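Local coordinates for cystathionine beta-lyase family protein, YNBB B.subtilis ortholog (Clostridium acetobutylicum, PDB 3HVY), which is probably a pyridoxal-phosphate-dependent lyase of the methionine gamma-lyase family, related to cystathionine beta-lyases and named for a putative role in aluminium resistance, at residues F310-I314 with L323-N327; I334-N340 with P400-Q406. All blocks are in the same frame, centred on the assembly; numbering follows the deposited sequence.

Contact 1. Residues F310-I314 with L323-N327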
loop_
_atom_site.group_PDB
_atom_site.type_symbol
_atom_site.label_atom_id
_atom_site.label_comp_id
_atom_site.label_asym_id
_atom_site.label_seq_id
_atom_site.Cartn_x
_atom_site.Cartn_y
_atom_site.Cartn_z
ATOM N N PHE D 310 -1.397 12.898 -34.575
ATOM C CA PHE D 310 -1.438 11.801 -35.551
ATOM C C PHE D 310 -2.898 11.401 -35.825
ATOM O O PHE D 310 -3.321 11.217 -36.969
ATOM C CB PHE D 310 -0.675 10.589 -35.014
ATOM C CG PHE D 310 -0.845 9.336 -35.843
ATOM C CD1 PHE D 310 -0.212 9.203 -37.068
ATOM C CD2 PHE D 310 -1.695 8.322 -35.437
ATOM C CE1 PHE D 310 -0.383 8.054 -37.830
ATOM C CE2 PHE D 310 -1.911 7.202 -36.206
ATOM C CZ PHE D 310 -1.247 7.055 -37.407
ATOM N N CYS D 311 -3.696 11.295 -34.784
ATOM C CA CYS D 311 -5.124 10.993 -35.002
ATOM C C CYS D 311 -5.801 12.044 -35.926
ATOM O O CYS D 311 -6.523 11.703 -36.871
ATOM C CB CYS D 311 -5.835 10.924 -33.654
ATOM S SG CYS D 311 -7.613 10.604 -33.788
ATOM N N ALA D 312 -5.633 13.328 -35.595
ATOM C CA ALA D 312 -6.096 14.447 -36.402
ATOM C C ALA D 312 -5.750 14.268 -37.894
ATOM O O ALA D 312 -6.600 14.439 -38.746
ATOM C CB ALA D 312 -5.462 15.812 -35.871
ATOM N N ARG D 313 -4.476 13.993 -38.197
ATOM C CA ARG D 313 -4.067 13.868 -39.592
ATOM C C ARG D 313 -4.625 12.634 -40.261
ATOM O O ARG D 313 -5.192 12.745 -41.349
ATOM C CB ARG D 313 -2.562 13.904 -39.797
ATOM C CG ARG D 313 -2.170 13.954 -41.260
ATOM C CD ARG D 313 -2.893 15.063 -42.014
ATOM N NE ARG D 313 -2.247 15.363 -43.318
ATOM C CZ ARG D 313 -2.687 16.240 -44.224
ATOM N NH1 ARG D 313 -3.817 16.958 -44.043
ATOM N NH2 ARG D 313 -2.029 16.350 -45.371
ATOM N N ILE D 314 -4.511 11.466 -39.617
ATOM C CA ILE D 314 -4.992 10.260 -40.263
ATOM C C ILE D 314 -6.521 10.266 -40.463
ATOM O O ILE D 314 -7.000 9.848 -41.502
ATOM C CB ILE D 314 -4.491 8.967 -39.597
ATOM C CG1 ILE D 314 -4.575 7.804 -40.612
ATOM C CG2 ILE D 314 -5.253 8.651 -38.265
ATOM C CD1 ILE D 314 -4.023 6.419 -40.039
ATOM N N LEU D 323 -10.854 18.445 -35.153
ATOM C CA LEU D 323 -10.498 19.664 -34.469
ATOM C C LEU D 323 -9.814 19.356 -33.165
ATOM O O LEU D 323 -10.349 18.594 -32.369
ATOM C CB LEU D 323 -11.733 20.483 -34.204
ATOM C CG LEU D 323 -11.472 21.935 -33.835
ATOM C CD1 LEU D 323 -10.949 22.680 -35.100
ATOM C CD2 LEU D 323 -12.768 22.529 -33.357
ATOM N N PRO D 324 -8.641 19.959 -32.927
ATOM C CA PRO D 324 -7.920 20.854 -33.824
ATOM C C PRO D 324 -7.320 20.112 -35.008
ATOM O O PRO D 324 -7.322 18.853 -35.026
ATOM C CB PRO D 324 -6.766 21.391 -32.946
ATOM C CG PRO D 324 -7.164 21.065 -31.554
ATOM C CD PRO D 324 -7.958 19.813 -31.634
ATOM N N LYS D 325 -6.785 20.874 -35.976
ATOM C CA LYS D 325 -6.125 20.271 -37.132
ATOM C C LYS D 325 -4.753 19.831 -36.687
ATOM O O LYS D 325 -4.271 20.297 -35.683
ATOM C CB LYS D 325 -6.027 21.256 -38.283
ATOM C CG LYS D 325 -7.394 21.786 -38.698
ATOM C CD LYS D 325 -8.355 20.738 -39.115
ATOM C CE LYS D 325 -9.740 21.439 -39.272
ATOM N NZ LYS D 325 -10.593 20.565 -40.017
ATOM N N TYR D 326 -4.157 18.922 -37.432
ATOM C CA TYR D 326 -2.868 18.364 -37.093
ATOM C C TYR D 326 -1.774 19.370 -36.874
ATOM O O TYR D 326 -0.892 19.154 -36.069
ATOM C CB TYR D 326 -2.448 17.363 -38.174
ATOM C CG TYR D 326 -1.905 17.913 -39.451
ATOM C CD1 TYR D 326 -2.732 18.580 -40.349
ATOM C CD2 TYR D 326 -0.575 17.713 -39.810
ATOM C CE1 TYR D 326 -2.274 19.041 -41.533
ATOM C CE2 TYR D 326 -0.099 18.160 -41.043
ATOM C CZ TYR D 326 -0.952 18.819 -41.892
ATOM O OH TYR D 326 -0.544 19.275 -43.103
ATOM N N ASN D 327 -1.853 20.484 -37.587
ATOM C CA ASN D 327 -0.863 21.513 -37.481
ATOM C C ASN D 327 -1.294 22.706 -36.692
ATOM O O ASN D 327 -0.595 23.686 -36.725
ATOM C CB ASN D 327 -0.292 21.899 -38.838
ATOM C CG ASN D 327 -1.291 22.619 -39.704
ATOM O OD1 ASN D 327 -2.482 22.619 -39.424
ATOM N ND2 ASN D 327 -0.816 23.225 -40.764
HETATM O O HOH W 1 -5.725 17.328 -39.316
#
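Arg-313 and Tyr-326 run side by side in the same direction, and a stack between them dominates the meeting of helix 287-317 with the loop that follows strand 321-323. The guanidinium lies nearly flat on the phenol ring, planes 19° apart, with Arg-313 CZ 4.3 Å from the Tyr-326 ring centroid, an off-centre cation-pi contact displaced toward the hydroxyl end. Lower down, Arg-313 CD sits squarely over the ring face, 3.9 Å from the Tyr-326 centroid, as a CH-pi contact. The bend at chi2 (51°) carries the arginine chain along the ring. Salt bridges to Asp-30 and Glu-316 hold the guanidinium, so it serves aromatic and acidic neighbours alike.

Ala-312 adds apolar packing, its CB 4.1 Å from Tyr-326 CB, and Arg-313 CB lies 3.8 Å from Tyr-326 CB. The small alanine also lets the loop come close, with Pro-324 O 3.7 Å from Ala-312 CB.

No direct hydrogen bond joins the two segments. Instead a water accepts from Tyr-326 N at 2.9 Å and donates weakly to Ala-312 O. The loop joining two strands thus folds back on a helix in the smaller, C-terminal domain of the aspartate aminotransferase-like (fold type I) architecture.

Contact 2. Residues I334-N340 with P400-Q406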
loop_
_atom_site.group_PDB
_atom_site.type_symbol
_atom_site.label_atom_id
_atom_site.label_comp_id
_atom_site.label_asym_id
_atom_site.label_seq_id
_atom_site.Cartn_x
_atom_site.Cartn_y
_atom_site.Cartn_z
ATOM N N ILE D 334 -6.570 16.742 -26.020
ATOM C CA ILE D 334 -7.825 16.283 -26.592
ATOM C C ILE D 334 -7.869 16.430 -28.118
ATOM O O ILE D 334 -7.366 17.416 -28.651
ATOM C CB ILE D 334 -9.010 17.087 -26.059
ATOM C CG1 ILE D 334 -9.017 17.123 -24.522
ATOM C CG2 ILE D 334 -10.347 16.535 -26.624
ATOM C CD1 ILE D 334 -8.950 15.776 -23.909
ATOM N N GLN D 335 -8.501 15.443 -28.796
ATOM C CA GLN D 335 -8.703 15.473 -30.221
ATOM C C GLN D 335 -10.149 15.145 -30.473
ATOM O O GLN D 335 -10.627 14.122 -29.995
ATOM C CB GLN D 335 -7.893 14.405 -30.949
ATOM C CG GLN D 335 -7.979 14.494 -32.476
ATOM C CD GLN D 335 -7.570 15.868 -32.999
ATOM O OE1 GLN D 335 -6.502 16.349 -32.664
ATOM N NE2 GLN D 335 -8.411 16.485 -33.846
ATOM N N ALA D 336 -10.810 15.980 -31.267
ATOM C CA ALA D 336 -12.216 15.784 -31.682
ATOM C C ALA D 336 -12.277 15.362 -33.156
ATOM O O ALA D 336 -11.451 15.790 -33.967
ATOM C CB ALA D 336 -13.062 17.081 -31.420
ATOM N N ILE D 337 -13.245 14.510 -33.484
ATOM C CA ILE D 337 -13.418 13.986 -34.819
ATOM C C ILE D 337 -14.941 14.062 -35.125
ATOM O O ILE D 337 -15.733 13.531 -34.352
ATOM C CB ILE D 337 -12.999 12.504 -34.903
ATOM C CG1 ILE D 337 -11.584 12.255 -34.305
ATOM C CG2 ILE D 337 -13.144 11.974 -36.371
ATOM C CD1 ILE D 337 -11.264 10.768 -34.107
ATOM N N LYS D 338 -15.335 14.751 -36.192
ATOM C CA LYS D 338 -16.760 14.838 -36.578
ATOM C C LYS D 338 -17.100 13.655 -37.491
ATOM O O LYS D 338 -16.826 13.667 -38.672
ATOM C CB LYS D 338 -17.040 16.167 -37.248
ATOM C CG LYS D 338 -18.502 16.465 -37.522
ATOM C CD LYS D 338 -18.724 17.839 -38.145
ATOM C CE LYS D 338 -18.326 18.982 -37.185
ATOM N NZ LYS D 338 -18.736 20.349 -37.645
ATOM N N PHE D 339 -17.693 12.617 -36.923
ATOM C CA PHE D 339 -18.001 11.418 -37.706
ATOM C C PHE D 339 -19.190 11.633 -38.658
ATOM O O PHE D 339 -19.239 11.018 -39.712
ATOM C CB PHE D 339 -18.210 10.215 -36.777
ATOM C CG PHE D 339 -16.957 9.765 -36.090
ATOM C CD1 PHE D 339 -16.063 8.934 -36.741
ATOM C CD2 PHE D 339 -16.645 10.218 -34.834
ATOM C CE1 PHE D 339 -14.919 8.536 -36.137
ATOM C CE2 PHE D 339 -15.506 9.816 -34.203
ATOM C CZ PHE D 339 -14.637 8.972 -34.856
ATOM N N ASN D 340 -20.113 12.522 -38.283
ATOM C CA ASN D 340 -21.319 12.847 -39.069
ATOM C C ASN D 340 -22.200 11.625 -39.284
ATOM O O ASN D 340 -22.935 11.553 -40.275
ATOM C CB ASN D 340 -20.982 13.460 -40.437
ATOM C CG ASN D 340 -20.768 14.946 -40.384
ATOM O OD1 ASN D 340 -21.522 15.677 -39.728
ATOM N ND2 ASN D 340 -19.722 15.420 -41.089
ATOM N N PRO D 400 -23.654 16.469 -34.608
ATOM C CA PRO D 400 -23.211 15.739 -35.774
ATOM C C PRO D 400 -22.220 14.602 -35.411
ATOM O O PRO D 400 -21.326 14.314 -36.199
ATOM C CB PRO D 400 -22.534 16.833 -36.598
ATOM C CG PRO D 400 -21.943 17.747 -35.539
ATOM C CD PRO D 400 -22.734 17.576 -34.282
ATOM N N TYR D 401 -22.379 13.997 -34.225
ATOM C CA TYR D 401 -21.634 12.773 -33.831
ATOM C C TYR D 401 -20.126 12.971 -33.828
ATOM O O TYR D 401 -19.370 12.276 -34.515
ATOM C CB TYR D 401 -22.043 11.573 -34.694
ATOM C CG TYR D 401 -23.556 11.408 -34.716
ATOM C CD1 TYR D 401 -24.227 10.942 -33.597
ATOM C CD2 TYR D 401 -24.304 11.821 -35.813
ATOM C CE1 TYR D 401 -25.627 10.848 -33.584
ATOM C CE2 TYR D 401 -25.680 11.752 -35.810
ATOM C CZ TYR D 401 -26.342 11.253 -34.697
ATOM O OH TYR D 401 -27.724 11.147 -34.721
ATOM N N ILE D 402 -19.734 13.928 -32.996
ATOM C CA ILE D 402 -18.364 14.230 -32.755
ATOM C C ILE D 402 -17.893 13.310 -31.675
ATOM O O ILE D 402 -18.549 13.131 -30.645
ATOM C CB ILE D 402 -18.206 15.660 -32.246
ATOM C CG1 ILE D 402 -18.644 16.676 -33.318
ATOM C CG2 ILE D 402 -16.741 15.893 -31.795
ATOM C CD1 ILE D 402 -19.056 18.024 -32.791
ATOM N N GLY D 403 -16.703 12.747 -31.869
ATOM C CA GLY D 403 -16.097 11.943 -30.840
ATOM C C GLY D 403 -14.829 12.568 -30.307
ATOM O O GLY D 403 -14.106 13.290 -31.035
ATOM N N TYR D 404 -14.511 12.239 -29.055
ATOM C CA TYR D 404 -13.376 12.853 -28.402
ATOM C C TYR D 404 -12.420 11.793 -27.931
ATOM O O TYR D 404 -12.806 10.931 -27.156
ATOM C CB TYR D 404 -13.847 13.727 -27.248
ATOM C CG TYR D 404 -14.868 14.752 -27.682
ATOM C CD1 TYR D 404 -14.500 16.031 -28.049
ATOM C CD2 TYR D 404 -16.193 14.424 -27.747
ATOM C CE1 TYR D 404 -15.462 16.951 -28.463
ATOM C CE2 TYR D 404 -17.123 15.314 -28.164
ATOM C CZ TYR D 404 -16.754 16.585 -28.524
ATOM O OH TYR D 404 -17.723 17.505 -28.949
ATOM N N LEU D 405 -11.185 11.865 -28.430
ATOM C CA LEU D 405 -10.116 10.934 -28.106
ATOM C C LEU D 405 -9.078 11.668 -27.293
ATOM O O LEU D 405 -8.773 12.817 -27.554
ATOM C CB LEU D 405 -9.446 10.420 -29.395
ATOM C CG LEU D 405 -8.259 9.461 -29.213
ATOM C CD1 LEU D 405 -8.776 8.066 -29.179
ATOM C CD2 LEU D 405 -7.217 9.568 -30.294
ATOM N N GLN D 406 -8.576 11.027 -26.262
ATOM C CA GLN D 406 -7.462 11.586 -25.518
ATOM C C GLN D 406 -6.633 10.526 -24.855
ATOM O O GLN D 406 -7.116 9.454 -24.551
ATOM C CB GLN D 406 -7.873 12.597 -24.466
ATOM C CG GLN D 406 -8.679 12.069 -23.355
ATOM C CD GLN D 406 -10.086 11.915 -23.748
ATOM O OE1 GLN D 406 -10.694 12.851 -24.257
ATOM N NE2 GLN D 406 -10.624 10.728 -23.554
#
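Ala-336 and Tyr-404 face each other across two antiparallel strands, Ala-336 CB lying 3.8 Å from Tyr-404 CE1. A small residue suits this place because the ring fills the space beside it. Ile-402 flanks the methyl too, its CG2 3.9 Å from Ala-336 CB. The Tyr-404 hydroxyl reaches on to Gly-189 O. On the same face, Lys-338 bends at chi3 (-65°) and passes obliquely over Pro-400, methylene CD 4.1 Å from the proline CG; its ammonium end makes a cation-pi contact with Trp-190. At the other end Ile-334 and Gln-406 lie side by side, Ile-334 CD1 reaching to 3.4 Å from Gln-406 CB, while the Gln-406 amide donates to Ser-392 OG.

These are neighbouring strands of the five-stranded antiparallel sheet in the smaller domain of this PLP-dependent enzyme. Gln-335 with Leu-405 and Ile-337 with Gly-403 are hydrogen-bonded pairs, each joined by two backbone bonds; Leu-405 N to Gln-335 O, at 2.8 Å, is nearly straight (171°).

The reverse face carries Gln-335, Ile-337 and Leu-405 toward helix 287-317. Here Phe-339 turns its edge to the opposite strand, with Tyr-401 O in the ring plane 3.4 Å from CD2, while Ile-337 CG2 lies over the rim of one face. Glycine suits position 403 because the Phe-339 ring edge occupies the room a side chain would need. Beyond the strand, Phe-339 N donates to Tyr-401 O at 3.0 Å from well above the carbonyl plane, and Asn-340 N bonds weakly to Pro-400 O.

How the contacts relate
Contact 1 is complete before the chain reaches contact 2, and their centres lie about 11 Å apart. Helix 287-317 leads into edge strand 321-323, the loop of contact 1 turns the chain back, and strand 334-338 enters the sheet between 321-323 and 402-406. The two contacts meet directly: Leu-323 O probably accepts from Ala-336 N at 2.9 Å, and Gln-335 NE2 probably donates to Pro-324 O. Gln-335 OE1 is hydrogen-bonded to Arg-330 and merely packs against Ala-312 CB. Helix, loop and strand 334-338 follow in close succession, whereas 402-406 returns some 60 residues later, so distant parts of the chain close one side of the small domain's sheet.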